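Local coordinates for pyridoxamine 5-phosphate-dependent dehydrase (Escherichia coli, PDB 3B8X) that removes the C3'-hydroxyl of GDP-4-keto-6-deoxy-D-mannose in a coupled transamination and deoxygenation, a step in the biosynthesis of L-colitose for the O-antigen, at the interface of chains A and B. Coordinates in Å, arbitrary orientation; residue numbers count along the deposited sequence, not the author numbering. Chains: chain A/B, Pyridoxamine 5-phosphate-dependent dehydrase.

Contact 1 and contact 2 are neighbouring patches of one two-fold symmetric interface, their C-alpha centres about 16 Å apart, and each recurs with the chains exchanged. They share no residue. Chain A brings mostly loop residues, joined in contact 2 by helix 91-99 and the 3-10 helix 340-342; chain B brings loop residues to both. B:Thr31 and B:Asn250 in contact 1, and B:His217 and B:Phe242 in contact 2, belong to a group of residues lining the pocket of the nucleotide-sugar–cofactor adduct. Contact 1 is mainly ionic and water-mediated, contact 2 mainly aromatic, which suggests that dimer packing and active-site construction are coupled.

Contact 1: the interface of chains A and B. Residues chain A 57, 187-188, 195-196; chain B 31, 250, 252.
This is a polar, loop-to-loop part of the two-fold interface of the deposited dimer, probably the functional one since the adduct pocket draws on both chains; here a carboxylate of chain A pairs with chain B loops and helps set how the subunits sit together. A:Glu196 and B:Arg252 form a salt bridge, with NE of the guanidinium 2.8 Å from carboxylate oxygen OE2. The N-H comes to the syn lone pair, but the two flat groups are turned 64° apart and OE2 lies somewhat off the guanidinium plane, so this is a skewed pairing; NH2 adds weak bonds to both carboxylate oxygens. The bend of the arginine chain at chi3 (-62°) swings NE toward the acid. The second oxygen, A:Glu196 OE1, accepts a nearly straight hydrogen bond (167° at H) from the amide ND2 of B:Asn250 at 3.1 Å. That amide is held at its other end too, because its OD1 receives the backbone N of B:Arg252 at 3.1 Å, and the carboxylate's two partners are thereby tied together within chain B.

B:Arg252 NH2 sits under one face of the A:Phe187 ring, offset toward CE1, 3.2 Å away, with ring and guanidinium planes closer to parallel than perpendicular. By contrast the B:Thr31 methyl CG2 lies in the ring plane, 3.9 Å from CE1; it also lies loosely over a guanidinium face and may help restrict it. Two waters complete the seam. Water 2 lies 2.6 Å from the B:Thr31 hydroxyl OG1 and is also bonded to A:Met195 O. Water 1 lies 3.0 Å from the A:Ser57 hydroxyl OG and bonds to the B:Asn250 carbonyl O.

A:Ser57 directly precedes helix 58-68, a position that in enzymes of this fold commonly helps seat the cofactor phosphate. With B:Thr31 and B:Asn250 lining the adduct pocket, the site probably steadies an active center built from both subunits.

Contact 2: the interface of chains A and B. Residues chain A 90-91, 95, 336-337, 340; chain B 217, 242, 244.
A:Trp90 meets B:His217, B:Phe242 and B:Phe244, each set nearly perpendicular to the indole, in an aromatic part of the two-fold interface; B:His217 and B:Phe242 line the adduct pocket, which this packing probably helps shape. The indole presents an edge in two directions and a face in a third. The NE1–CZ2 side lies over the imidazole face of B:His217, with the indole six-membered ring and imidazole planes 86° apart. The adjoining CZ3–CH2 edge points at a face of B:Phe242, where indole CH2 is 3.4 Å from CE1; this phenylalanine is poorly ordered, so that packing is less certain. On one indole face, B:Phe244 stands on its rim, its CZ 3.6 Å from A:Trp90 CH2. CG of A:Trp90 lies anti to the backbone N (chi1 -175°), which carries the indole toward chain B and between these partners.

Among the polar contacts, A:Trp90 NE1 is 2.7 Å from B:His217 ND1. The indole N-H is aimed at ND1 and a hydrogen bond is possible if ND1 accepts, but the donor lies about 60° out of the imidazole plane, so it would be strongly bent away from the lone pair and the N-H partly faces the pi surface. The A:Ser91 hydroxyl OG, at the start of helix 91-99, donates to the B:His217 carbonyl O at 2.9 Å, in the carbonyl plane and on a lone pair. A:Tyr95 OH adds a weak bond to that oxygen.

Aliphatic groups approach B:Phe244 from one side: A:Ser91 CB over the ring centre in a CH-pi contact, and the methyl CG2 of A:Thr337 toward the rim, 3.6 Å from CE1.

Contact 1: the interface of chains A and B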
loop_
_atom_site.group_PDB
_atom_site.type_symbol
_atom_site.label_atom_id
_atom_site.label_comp_id
_atom_site.label_asym_id
_atom_site.label_seq_id
_atom_site.Cartn_x
_atom_site.Cartn_y
_atom_site.Cartn_z
ATOM N N SER A 57 0.591 3.200 5.742
ATOM C CA SER A 57 1.683 4.133 5.914
ATOM C C SER A 57 1.173 5.512 5.604
ATOM O O SER A 57 0.062 5.671 5.096
ATOM C CB SER A 57 2.868 3.819 5.007
ATOM O OG SER A 57 2.566 3.988 3.628
ATOM N N PHE A 187 5.217 6.258 11.157
ATOM C CA PHE A 187 6.441 5.487 10.897
ATOM C C PHE A 187 7.349 5.615 12.117
ATOM O O PHE A 187 7.232 6.571 12.884
ATOM C CB PHE A 187 7.195 6.053 9.682
ATOM C CG PHE A 187 8.494 5.331 9.401
ATOM C CD1 PHE A 187 8.495 3.998 9.058
ATOM C CD2 PHE A 187 9.710 5.983 9.515
ATOM C CE1 PHE A 187 9.675 3.294 8.910
ATOM C CE2 PHE A 187 10.885 5.297 9.341
ATOM C CZ PHE A 187 10.874 3.948 9.044
ATOM N N TYR A 188 8.285 4.677 12.286
ATOM C CA TYR A 188 9.249 4.730 13.392
ATOM C C TYR A 188 9.757 6.091 13.927
ATOM O O TYR A 188 9.772 6.356 15.136
ATOM C CB TYR A 188 10.491 3.853 13.093
ATOM C CG TYR A 188 11.479 3.866 14.246
ATOM C CD1 TYR A 188 11.300 3.058 15.350
ATOM C CD2 TYR A 188 12.617 4.681 14.200
ATOM C CE1 TYR A 188 12.206 3.103 16.415
ATOM C CE2 TYR A 188 13.550 4.712 15.233
ATOM C CZ TYR A 188 13.331 3.936 16.349
ATOM O OH TYR A 188 14.272 3.960 17.359
ATOM N N MET A 195 5.265 0.952 13.950
ATOM C CA MET A 195 6.135 0.171 13.058
ATOM C C MET A 195 6.027 0.887 11.702
ATOM O O MET A 195 6.964 1.572 11.267
ATOM C CB MET A 195 5.782 -1.319 13.025
ATOM C CG MET A 195 5.812 -1.959 14.461
ATOM S SD MET A 195 5.647 -3.763 14.505
ATOM C CE MET A 195 3.930 -4.116 14.208
ATOM N N GLU A 196 4.857 0.782 11.079
ATOM C CA GLU A 196 4.560 1.595 9.896
ATOM C C GLU A 196 3.123 1.952 10.166
ATOM O O GLU A 196 2.457 1.285 10.970
ATOM C CB GLU A 196 4.653 0.853 8.565
ATOM C CG GLU A 196 6.082 0.470 8.277
ATOM C CD GLU A 196 6.645 1.108 7.046
ATOM O OE1 GLU A 196 6.207 2.216 6.672
ATOM O OE2 GLU A 196 7.546 0.484 6.463
ATOM N N THR B 31 11.155 -2.038 11.219
ATOM C CA THR B 31 11.021 -1.633 9.841
ATOM C C THR B 31 11.706 -2.643 8.995
ATOM O O THR B 31 12.735 -3.170 9.391
ATOM C CB THR B 31 11.721 -0.294 9.598
ATOM O OG1 THR B 31 11.044 0.699 10.372
ATOM C CG2 THR B 31 11.648 0.065 8.122
ATOM N N ASN B 250 5.046 3.679 -0.848
ATOM C CA ASN B 250 5.660 3.040 0.301
ATOM C C ASN B 250 4.706 1.852 0.525
ATOM O O ASN B 250 3.582 2.034 1.034
ATOM C CB ASN B 250 5.667 3.881 1.564
ATOM C CG ASN B 250 5.983 3.046 2.812
ATOM O OD1 ASN B 250 6.119 1.822 2.720
ATOM N ND2 ASN B 250 6.077 3.699 3.992
ATOM N N ARG B 252 6.147 -1.159 1.817
ATOM C CA ARG B 252 7.057 -2.047 2.480
ATOM C C ARG B 252 6.274 -2.966 3.433
ATOM O O ARG B 252 5.227 -2.568 3.950
ATOM C CB ARG B 252 8.040 -1.195 3.302
ATOM C CG ARG B 252 9.025 -0.382 2.497
ATOM C CD ARG B 252 9.987 0.279 3.455
ATOM N NE ARG B 252 9.378 1.208 4.405
ATOM C CZ ARG B 252 9.980 2.307 4.853
ATOM N NH1 ARG B 252 11.216 2.597 4.450
ATOM N NH2 ARG B 252 9.353 3.113 5.711
HETATM O O HOH W 1 2.280 1.062 3.027
HETATM O O HOH W 2 9.472 0.752 12.464
#

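Contact 2: the interface of chains A and B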
loop_
_atom_site.group_PDB
_atom_site.type_symbol
_atom_site.label_atom_id
_atom_site.label_comp_id
_atom_site.label_asym_id
_atom_site.label_seq_id
_atom_site.Cartn_x
_atom_site.Cartn_y
_atom_site.Cartn_z
ATOM N N TRP A 90 7.956 15.567 0.921
ATOM C CA TRP A 90 8.425 14.163 0.783
ATOM C C TRP A 90 7.999 13.688 -0.618
ATOM O O TRP A 90 7.032 14.212 -1.170
ATOM C CB TRP A 90 7.823 13.236 1.883
ATOM C CG TRP A 90 8.379 11.827 1.850
ATOM C CD1 TRP A 90 7.726 10.653 1.528
ATOM C CD2 TRP A 90 9.673 11.454 2.244
ATOM N NE1 TRP A 90 8.592 9.580 1.592
ATOM C CE2 TRP A 90 9.793 10.047 2.055
ATOM C CE3 TRP A 90 10.785 12.175 2.690
ATOM C CZ2 TRP A 90 10.989 9.357 2.290
ATOM C CZ3 TRP A 90 11.969 11.482 2.940
ATOM C CH2 TRP A 90 12.079 10.096 2.690
ATOM N N SER A 91 8.662 12.671 -1.180
ATOM C CA SER A 91 8.321 12.215 -2.507
ATOM C C SER A 91 6.888 11.799 -2.679
ATOM O O SER A 91 6.260 12.109 -3.692
ATOM C CB SER A 91 9.238 11.077 -2.924
ATOM O OG SER A 91 9.022 9.964 -2.089
ATOM N N TYR A 95 3.957 11.958 -5.629
ATOM C CA TYR A 95 3.646 10.832 -6.500
ATOM C C TYR A 95 2.226 10.558 -6.809
ATOM O O TYR A 95 1.935 10.167 -7.954
ATOM C CB TYR A 95 4.286 9.520 -6.074
ATOM C CG TYR A 95 5.784 9.556 -6.113
ATOM C CD1 TYR A 95 6.458 10.417 -6.985
ATOM C CD2 TYR A 95 6.531 8.728 -5.280
ATOM C CE1 TYR A 95 7.880 10.446 -7.028
ATOM C CE2 TYR A 95 7.955 8.744 -5.324
ATOM C CZ TYR A 95 8.604 9.632 -6.151
ATOM O OH TYR A 95 9.977 9.614 -6.163
ATOM N N VAL A 336 14.251 17.090 3.841
ATOM C CA VAL A 336 13.445 16.251 2.957
ATOM C C VAL A 336 13.738 16.181 1.417
ATOM O O VAL A 336 14.800 15.728 0.976
ATOM C CB VAL A 336 11.902 16.303 3.337
ATOM C CG1 VAL A 336 11.734 15.625 4.643
ATOM C CG2 VAL A 336 11.440 17.764 3.464
ATOM N N THR A 337 12.802 16.526 0.546
ATOM C CA THR A 337 13.163 16.405 -0.864
ATOM C C THR A 337 14.120 17.550 -1.186
ATOM O O THR A 337 14.632 17.629 -2.294
ATOM C CB THR A 337 11.989 16.706 -1.785
ATOM O OG1 THR A 337 11.340 17.889 -1.315
ATOM C CG2 THR A 337 11.011 15.548 -1.870
ATOM N N PHE A 340 12.498 19.660 -4.638
ATOM C CA PHE A 340 12.015 18.561 -5.457
ATOM C C PHE A 340 12.185 18.795 -6.948
ATOM O O PHE A 340 12.210 17.858 -7.749
ATOM C CB PHE A 340 10.546 18.252 -5.139
ATOM C CG PHE A 340 10.066 16.935 -5.711
ATOM C CD1 PHE A 340 10.425 15.742 -5.114
ATOM C CD2 PHE A 340 9.297 16.897 -6.869
ATOM C CE1 PHE A 340 10.002 14.517 -5.650
ATOM C CE2 PHE A 340 8.843 15.674 -7.392
ATOM C CZ PHE A 340 9.184 14.488 -6.767
ATOM N N HIS B 217 9.268 4.572 -1.506
ATOM C CA HIS B 217 9.435 5.989 -1.775
ATOM C C HIS B 217 10.061 6.420 -3.076
ATOM O O HIS B 217 10.185 7.627 -3.298
ATOM C CB HIS B 217 10.207 6.649 -0.621
ATOM C CG HIS B 217 9.657 6.327 0.730
ATOM N ND1 HIS B 217 8.469 6.869 1.183
ATOM C CD2 HIS B 217 10.139 5.554 1.741
ATOM C CE1 HIS B 217 8.253 6.453 2.420
ATOM N NE2 HIS B 217 9.243 5.648 2.781
ATOM N N PHE B 242 18.141 11.056 0.494
ATOM C CA PHE B 242 16.815 11.291 -0.065
ATOM C C PHE B 242 16.955 11.686 -1.556
ATOM O O PHE B 242 16.763 12.817 -1.976
ATOM C CB PHE B 242 16.074 12.408 0.712
ATOM C CG PHE B 242 15.764 12.108 2.171
ATOM C CD1 PHE B 242 15.476 10.826 2.626
ATOM C CD2 PHE B 242 15.665 13.156 3.080
ATOM C CE1 PHE B 242 15.134 10.600 3.979
ATOM C CE2 PHE B 242 15.312 12.945 4.426
ATOM C CZ PHE B 242 15.021 11.666 4.872
ATOM N N PHE B 244 15.268 10.888 -5.048
ATOM C CA PHE B 244 14.019 10.304 -5.543
ATOM C C PHE B 244 14.018 10.165 -7.062
ATOM O O PHE B 244 14.099 11.163 -7.768
ATOM C CB PHE B 244 12.891 11.213 -5.066
ATOM C CG PHE B 244 12.713 11.186 -3.587
ATOM C CD1 PHE B 244 12.854 12.339 -2.822
ATOM C CD2 PHE B 244 12.440 9.987 -2.943
ATOM C CE1 PHE B 244 12.639 12.334 -1.438
ATOM C CE2 PHE B 244 12.251 9.966 -1.534
ATOM C CZ PHE B 244 12.356 11.149 -0.790
#